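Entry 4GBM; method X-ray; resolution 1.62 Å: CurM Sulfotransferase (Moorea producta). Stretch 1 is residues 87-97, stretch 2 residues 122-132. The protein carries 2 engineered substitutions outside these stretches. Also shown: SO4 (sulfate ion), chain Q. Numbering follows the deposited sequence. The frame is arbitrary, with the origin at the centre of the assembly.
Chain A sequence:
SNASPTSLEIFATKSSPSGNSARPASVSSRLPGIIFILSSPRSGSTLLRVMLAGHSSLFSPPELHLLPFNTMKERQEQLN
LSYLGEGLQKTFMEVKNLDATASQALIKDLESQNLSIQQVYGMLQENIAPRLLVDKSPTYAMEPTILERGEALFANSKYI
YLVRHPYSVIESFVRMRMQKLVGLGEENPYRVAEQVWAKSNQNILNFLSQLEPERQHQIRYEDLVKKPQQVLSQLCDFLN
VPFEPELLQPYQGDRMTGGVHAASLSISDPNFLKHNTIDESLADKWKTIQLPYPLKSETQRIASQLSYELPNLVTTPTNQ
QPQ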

ATOM      1  N   GLY A  87      -0.804   7.841  -9.843  1.00 19.49           N
ATOM      2  CA  GLY A  87      -0.373   8.332  -8.530  1.00 19.23           C
ATOM      3  C   GLY A  87       0.666   9.437  -8.624  1.00 19.13           C
ATOM      4  O   GLY A  87       0.538  10.482  -7.979  1.00 19.47           O
ATOM      5  N   LEU A  88       1.699   9.210  -9.430  1.00 18.89           N
ATOM      6  CA  LEU A  88       2.759  10.208  -9.589  1.00 18.88           C
ATOM      7  C   LEU A  88       2.260  11.473 -10.283  1.00 19.49           C
ATOM      8  O   LEU A  88       2.553  12.584  -9.837  1.00 19.81           O
ATOM      9  CB  LEU A  88       3.971   9.612 -10.317  1.00 18.70           C
ATOM     10  CG  LEU A  88       5.238  10.478 -10.374  1.00 18.71           C
ATOM     11  CD1 LEU A  88       5.818  10.723  -8.972  1.00 19.99           C
ATOM     12  CD2 LEU A  88       6.273   9.813 -11.270  1.00 18.82           C
ATOM     13  N   GLN A  89       1.485  11.303 -11.353  1.00 19.90           N
ATOM     14  CA  GLN A  89       0.865  12.434 -12.057  1.00 20.81           C
ATOM     15  C   GLN A  89      -0.041  13.249 -11.131  1.00 21.41           C
ATOM     16  O   GLN A  89       0.048  14.476 -11.098  1.00 22.18           O
ATOM     17  CB  GLN A  89       0.093  11.941 -13.280  1.00 21.64           C
ATOM     18  CG  GLN A  89      -0.339  13.031 -14.234  1.00 24.53           C
ATOM     19  CD  GLN A  89      -1.139  12.489 -15.408  1.00 30.13           C
ATOM     20  OE1 GLN A  89      -2.360  12.625 -15.456  1.00 34.37           O
ATOM     21  NE2 GLN A  89      -0.451  11.863 -16.357  1.00 32.45           N
ATOM     22  N   LYS A  90      -0.890  12.561 -10.363  1.00 21.27           N
ATOM     23  CA  LYS A  90      -1.773  13.220  -9.402  1.00 22.06           C
ATOM     24  C   LYS A  90      -1.007  13.921  -8.293  1.00 22.10           C
ATOM     25  O   LYS A  90      -1.429  14.980  -7.819  1.00 23.25           O
ATOM     26  CB  LYS A  90      -2.774  12.225  -8.798  1.00 22.18           C
ATOM     27  CG  LYS A  90      -3.896  11.842  -9.749  1.00 25.23           C
ATOM     28  CD  LYS A  90      -4.837  10.830  -9.112  1.00 28.93           C
ATOM     29  CE  LYS A  90      -5.976  10.472 -10.056  1.00 32.33           C
ATOM     30  NZ  LYS A  90      -6.830  11.643 -10.393  1.00 36.38           N
ATOM     31  N   THR A  91       0.114  13.327  -7.876  1.00 21.12           N
ATOM     32  CA  THR A  91       0.950  13.931  -6.845  1.00 21.27           C
ATOM     33  C   THR A  91       1.448  15.307  -7.280  1.00 22.05           C
ATOM     34  O   THR A  91       1.260  16.287  -6.558  1.00 23.14           O
ATOM     35  CB  THR A  91       2.117  13.003  -6.434  1.00 20.28           C
ATOM     36  OG1 THR A  91       1.582  11.880  -5.723  1.00 19.97           O
ATOM     37  CG2 THR A  91       3.103  13.728  -5.534  1.00 20.61           C
ATOM     38  N   PHE A  92       2.058  15.388  -8.463  1.00 21.73           N
ATOM     39  CA  PHE A  92       2.538  16.674  -8.963  1.00 22.60           C
ATOM     40  C   PHE A  92       1.402  17.672  -9.213  1.00 24.12           C
ATOM     41  O   PHE A  92       1.579  18.875  -9.014  1.00 25.35           O
ATOM     42  CB  PHE A  92       3.418  16.499 -10.211  1.00 22.12           C
ATOM     43  CG  PHE A  92       4.807  15.992  -9.912  1.00 21.24           C
ATOM     44  CD1 PHE A  92       5.674  16.722  -9.098  1.00 23.61           C
ATOM     45  CD2 PHE A  92       5.254  14.794 -10.457  1.00 21.17           C
ATOM     46  CE1 PHE A  92       6.957  16.254  -8.825  1.00 24.12           C
ATOM     47  CE2 PHE A  92       6.538  14.317 -10.187  1.00 22.92           C
ATOM     48  CZ  PHE A  92       7.388  15.047  -9.374  1.00 22.88           C
ATOM     49  N   MET A  93       0.235  17.170  -9.617  1.00 24.27           N
ATOM     50  CA  MET A  93      -0.959  18.014  -9.769  1.00 25.95           C
ATOM     51  C   MET A  93      -1.359  18.683  -8.459  1.00 27.08           C
ATOM     52  O   MET A  93      -1.643  19.878  -8.438  1.00 28.87           O
ATOM     53  CB  MET A  93      -2.144  17.215 -10.300  1.00 25.94           C
ATOM     54  CG  MET A  93      -1.974  16.664 -11.694  1.00 25.44           C
ATOM     55  SD  MET A  93      -3.532  15.996 -12.270  1.00 30.19           S
ATOM     56  CE  MET A  93      -3.056  14.428 -12.973  1.00 26.17           C
ATOM     57  N   GLU A  94      -1.378  17.904  -7.374  1.00 26.48           N
ATOM     58  CA  GLU A  94      -1.754  18.410  -6.050  1.00 29.19           C
ATOM     59  C   GLU A  94      -0.735  19.408  -5.508  1.00 30.01           C
ATOM     60  O   GLU A  94      -1.085  20.540  -5.154  1.00 33.15           O
ATOM     61  CB  GLU A  94      -1.898  17.257  -5.044  1.00 27.95           C
ATOM     62  CG  GLU A  94      -3.088  16.332  -5.263  1.00 31.94           C
ATOM     63  CD  GLU A  94      -4.427  16.934  -4.845  1.00 37.34           C
ATOM     64  OE1 GLU A  94      -5.465  16.421  -5.313  1.00 37.20           O
ATOM     65  OE2 GLU A  94      -4.450  17.908  -4.055  1.00 42.60           O
ATOM     66  N   VAL A  95       0.526  18.978  -5.448  1.00 29.16           N
ATOM     67  CA  VAL A  95       1.578  19.737  -4.768  1.00 30.72           C
ATOM     68  C   VAL A  95       2.036  20.975  -5.541  1.00 31.33           C
ATOM     69  O   VAL A  95       2.568  21.918  -4.948  1.00 33.51           O
ATOM     70  CB  VAL A  95       2.792  18.842  -4.366  1.00 28.68           C
ATOM     71  CG1 VAL A  95       2.328  17.678  -3.502  1.00 30.53           C
ATOM     72  CG2 VAL A  95       3.546  18.333  -5.589  1.00 29.26           C
ATOM     73  N   LYS A  96       1.815  20.976  -6.856  1.00 31.63           N
ATOM     74  CA  LYS A  96       2.211  22.106  -7.706  1.00 32.01           C
ATOM     75  C   LYS A  96       1.027  22.838  -8.347  1.00 33.71           C
ATOM     76  O   LYS A  96       1.222  23.750  -9.156  1.00 34.13           O
ATOM     77  CB  LYS A  96       3.190  21.638  -8.790  1.00 31.09           C
ATOM     78  CG  LYS A  96       4.583  21.288  -8.279  1.00 29.15           C
ATOM     79  CD  LYS A  96       5.500  20.826  -9.409  1.00 28.22           C
ATOM     80  CE  LYS A  96       5.706  21.906 -10.471  1.00 27.27           C
ATOM     81  NZ  LYS A  96       6.135  23.229  -9.921  1.00 28.59           N
ATOM     82  N   ASN A  97      -0.191  22.439  -7.977  1.00 34.37           N
ATOM     83  CA  ASN A  97      -1.428  22.996  -8.544  1.00 36.50           C
ATOM     84  C   ASN A  97      -1.407  23.023 -10.083  1.00 36.15           C
ATOM     85  O   ASN A  97      -1.560  24.077 -10.714  1.00 37.99           O
ATOM     86  CB  ASN A  97      -1.743  24.374  -7.939  1.00 40.43           C
ATOM     87  CG  ASN A  97      -3.210  24.757  -8.074  1.00 44.87           C
ATOM     88  OD1 ASN A  97      -4.021  24.001  -8.615  1.00 49.40           O
ATOM     89  ND2 ASN A  97      -3.559  25.936  -7.570  1.00 50.83           N
ATOM     90  N   GLY A 122      13.429  12.742  -3.614  1.00 12.09           N
ATOM     91  CA  GLY A 122      13.928  13.967  -2.988  1.00 13.59           C
ATOM     92  C   GLY A 122      13.127  15.187  -3.416  1.00 14.96           C
ATOM     93  O   GLY A 122      12.813  16.062  -2.595  1.00 15.93           O
ATOM     94  N   MET A 123      12.795  15.232  -4.704  1.00 14.58           N
ATOM     95  CA  MET A 123      11.934  16.265  -5.286  1.00 15.58           C
ATOM     96  C   MET A 123      10.524  16.237  -4.694  1.00 15.55           C
ATOM     97  O   MET A 123       9.950  17.282  -4.394  1.00 17.00           O
ATOM     98  CB  MET A 123      11.871  16.077  -6.803  1.00 16.68           C
ATOM     99  CG  MET A 123      11.041  17.094  -7.568  1.00 20.69           C
ATOM    100  SD  MET A 123      11.006  16.691  -9.325  1.00 22.96           S
ATOM    101  CE  MET A 123      12.750  16.453  -9.645  1.00 20.56           C
ATOM    102  N   LEU A 124       9.964  15.044  -4.528  1.00 14.97           N
ATOM    103  CA  LEU A 124       8.653  14.926  -3.891  1.00 15.05           C
ATOM    104  C   LEU A 124       8.706  15.426  -2.453  1.00 15.49           C
ATOM    105  O   LEU A 124       7.833  16.192  -2.032  1.00 14.97           O
ATOM    106  CB  LEU A 124       8.134  13.488  -3.928  1.00 15.44           C
ATOM    107  CG  LEU A 124       7.759  12.908  -5.295  1.00 18.09           C
ATOM    108  CD1 LEU A 124       7.276  11.472  -5.151  1.00 20.85           C
ATOM    109  CD2 LEU A 124       6.693  13.762  -5.974  1.00 21.25           C
ATOM    110  N   GLN A 125       9.737  15.016  -1.714  1.00 14.33           N
ATOM    111  CA  GLN A 125       9.894  15.438  -0.320  1.00 14.66           C
ATOM    112  C   GLN A 125       9.894  16.961  -0.191  1.00 15.70           C
ATOM    113  O   GLN A 125       9.203  17.514   0.667  1.00 15.56           O
ATOM    114  CB  GLN A 125      11.153  14.837   0.309  1.00 14.61           C
ATOM    115  CG  GLN A 125      11.006  13.352   0.651  1.00 13.55           C
ATOM    116  CD  GLN A 125      12.276  12.755   1.236  1.00 14.49           C
ATOM    117  OE1 GLN A 125      13.389  13.080   0.812  1.00 17.26           O
ATOM    118  NE2 GLN A 125      12.113  11.870   2.213  1.00 15.58           N
ATOM    119  N   GLU A 126      10.641  17.643  -1.058  1.00 16.04           N
ATOM    120  CA  GLU A 126      10.688  19.106  -0.989  1.00 18.49           C
ATOM    121  C   GLU A 126       9.354  19.750  -1.379  1.00 18.58           C
ATOM    122  O   GLU A 126       8.959  20.770  -0.810  1.00 19.19           O
ATOM    123  CB  GLU A 126      11.859  19.674  -1.806  1.00 20.25           C
ATOM    124  CG  GLU A 126      11.671  19.619  -3.310  1.00 23.70           C
ATOM    125  CD  GLU A 126      12.749  20.354  -4.075  1.00 25.24           C
ATOM    126  OE1 GLU A 126      13.122  19.854  -5.153  1.00 25.65           O
ATOM    127  OE2 GLU A 126      13.220  21.423  -3.617  1.00 27.01           O
ATOM    128  N   ASN A 127       8.645  19.152  -2.330  1.00 18.82           N
ATOM    129  CA  ASN A 127       7.384  19.734  -2.776  1.00 19.67           C
ATOM    130  C   ASN A 127       6.220  19.512  -1.803  1.00 19.62           C
ATOM    131  O   ASN A 127       5.224  20.239  -1.849  1.00 21.02           O
ATOM    132  CB  ASN A 127       7.032  19.271  -4.188  1.00 20.57           C
ATOM    133  CG  ASN A 127       7.715  20.106  -5.248  1.00 22.62           C
ATOM    134  OD1 ASN A 127       7.161  21.100  -5.721  1.00 25.48           O
ATOM    135  ND2 ASN A 127       8.941  19.732  -5.600  1.00 22.87           N
ATOM    136  N   ILE A 128       6.351  18.527  -0.918  1.00 19.12           N
ATOM    137  CA  ILE A 128       5.317  18.287   0.106  1.00 19.40           C
ATOM    138  C   ILE A 128       5.695  18.815   1.497  1.00 19.83           C
ATOM    139  O   ILE A 128       4.836  18.925   2.375  1.00 20.61           O
ATOM    140  CB  ILE A 128       4.923  16.792   0.206  1.00 18.37           C
ATOM    141  CG1 ILE A 128       6.058  15.967   0.827  1.00 17.15           C
ATOM    142  CG2 ILE A 128       4.502  16.245  -1.164  1.00 19.01           C
ATOM    143  CD1 ILE A 128       5.673  14.541   1.193  1.00 17.92           C
ATOM    144  N   ALA A 129       6.976  19.123   1.694  1.00 19.96           N
ATOM    145  CA  ALA A 129       7.490  19.606   2.978  1.00 20.84           C
ATOM    146  C   ALA A 129       6.596  20.715   3.557  1.00 21.83           C
ATOM    147  O   ALA A 129       6.155  21.597   2.811  1.00 22.07           O
ATOM    148  CB  ALA A 129       8.920  20.108   2.815  1.00 21.17           C
ATOM    149  N   PRO A 130       6.335  20.686   4.884  1.00 22.11           N
ATOM    150  CA  PRO A 130       6.880  19.820   5.938  1.00 20.85           C
ATOM    151  C   PRO A 130       6.148  18.483   6.136  1.00 19.50           C
ATOM    152  O   PRO A 130       6.472  17.741   7.065  1.00 19.38           O
ATOM    153  CB  PRO A 130       6.729  20.686   7.195  1.00 21.74           C
ATOM    154  CG  PRO A 130       5.506  21.474   6.936  1.00 22.81           C
ATOM    155  CD  PRO A 130       5.478  21.748   5.452  1.00 23.32           C
ATOM    156  N   ARG A 131       5.181  18.184   5.274  1.00 18.71           N
ATOM    157  CA  ARG A 131       4.459  16.906   5.335  1.00 17.82           C
ATOM    158  C   ARG A 131       5.393  15.716   5.113  1.00 16.69           C
ATOM    159  O   ARG A 131       6.406  15.835   4.418  1.00 17.32           O
ATOM    160  CB  ARG A 131       3.326  16.875   4.308  1.00 18.10           C
ATOM    161  CG  ARG A 131       2.196  17.861   4.590  1.00 21.31           C
ATOM    162  CD  ARG A 131       1.204  17.920   3.436  1.00 23.13           C
ATOM    163  NE  ARG A 131       1.762  18.632   2.283  1.00 25.42           N
ATOM    164  CZ  ARG A 131       1.108  18.854   1.144  1.00 27.89           C
ATOM    165  NH1 ARG A 131      -0.134  18.412   0.983  1.00 27.13           N
ATOM    166  NH2 ARG A 131       1.705  19.516   0.161  1.00 28.58           N
ATOM    167  N   LEU A 132       5.043  14.581   5.718  1.00 14.99           N
ATOM    168  CA  LEU A 132       5.752  13.314   5.524  1.00 14.22           C
ATOM    169  C   LEU A 132       5.036  12.441   4.500  1.00 11.87           C
ATOM    170  O   LEU A 132       3.824  12.252   4.574  1.00 11.94           O
ATOM    171  CB  LEU A 132       5.841  12.518   6.835  1.00 15.92           C
ATOM    172  CG  LEU A 132       6.701  12.987   8.015  1.00 22.30           C
ATOM    173  CD1 LEU A 132       6.579  11.946   9.122  1.00 29.28           C
ATOM    174  CD2 LEU A 132       8.168  13.188   7.637  1.00 28.55           C
TER
HETATM  175  S   SO4 Q 416       2.516   8.596 -14.030  0.80 19.76           S
HETATM  176  O1  SO4 Q 416       3.850   8.615 -13.442  0.80 23.16           O
HETATM  177  O2  SO4 Q 416       2.208   7.207 -14.371  0.80 30.10           O
HETATM  178  O3  SO4 Q 416       1.533   9.072 -13.067  0.80 21.64           O
HETATM  179  O4  SO4 Q 416       2.552   9.414 -15.235  0.80 27.41           O
HETATM  180  O   HOH W   1       5.071  22.732  -4.948  1.00 35.04           O
HETATM  181  O   HOH W   2       7.706  22.654  -7.734  1.00 28.10           O

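Leu-124 lies at the centre of this contact. It is buried, and stretch 1 covers more of it than of any other residue in the pair. Its CA-to-CB bond points sideways, but its chi1 m, chi2 t rotamer brings the end of the side chain nearer to stretch 1. Leu-124 CD2 sits over one face of the Phe-92 ring, 4.1 Å from the ring centroid and 29° off the normal. This is a CH-pi contact, and the closest ring atom, Phe-92 CZ, is 3.7 Å from Leu-124 CD2. The same methyl packs against Thr-91, with Leu-124 CD2 to Thr-91 CG2 at 3.6 Å. Leu-124 CD1 is 4.2 Å from Leu-88 CD1, and Leu-124 CD2 is nearly as close to it, at 4.4 Å. A branched leucine suits this place because its end fills the space beside Leu-88, Thr-91 and Phe-92.

Phe-92 also starts sideways, and its ring swings in with chi1 near -76°. The flat ring offers a face to Leu-124 and still reaches Met-123. Phe-92 CZ is 4.0 Å from Met-123 SD, and the sulfur lies obliquely to the ring, 5.0 Å from its centroid. The long methionine chain, extended through chi1 and chi2, carries its sulfur to the ring.

Thr-91 shows how a polar residue fits an apolar surface. Its OG1 donates a hydrogen bond to Gly-87 O in its own helix, at 2.9 Å. The hydroxyl is thus satisfied, while CG2 meets leucine.

One turn on from Thr-91, Val-95 points toward stretch 2. The helices cross at 32°, and their axes come within 10.1 Å. The CA atoms of Val-95 and Asn-127 are 6.1 Å apart, against 8.1 Å for those of Phe-92 and Leu-124. A compact valine fits this narrower gap. Val-95 CG1 packs on Ile-128 CG2 at 3.5 Å, and Val-95 CG2 lies 3.9 Å from Asn-127 CB. Val-95 CG1 is also 4.1 Å from Arg-131 NH2, a contact oblique to the guanidinium. Arg-131 is steadied within its own stretch, where NE donates to Ile-128 O at 3.1 Å.

Asn-127 marks the polar edge. Its CA-to-CB bond points toward stretch 1. Its ND2 donates to Met-123 O at 2.9 Å, a nearly straight bond one turn back. OD1 remains available to solvent. Water 1 donates to both Asn-127 OD1, at 2.8 Å, and Val-95 O, at 2.6 Å, and so bridges the stretches. Water 2 donates to Asn-127 OD1 at 2.6 Å and accepts from Lys-96 NZ at 2.8 Å, making a second bridge. The aliphatic part of Lys-96 also touches the amide, with CG 3.6 Å from Asn-127 OD1. A lysine suits this exposed place, since its chain can pack while its amine meets water.

No direct hydrogen bond crosses between the stretches. Apolar packing and two water bridges link them, with 374 Å² of surface buried in total.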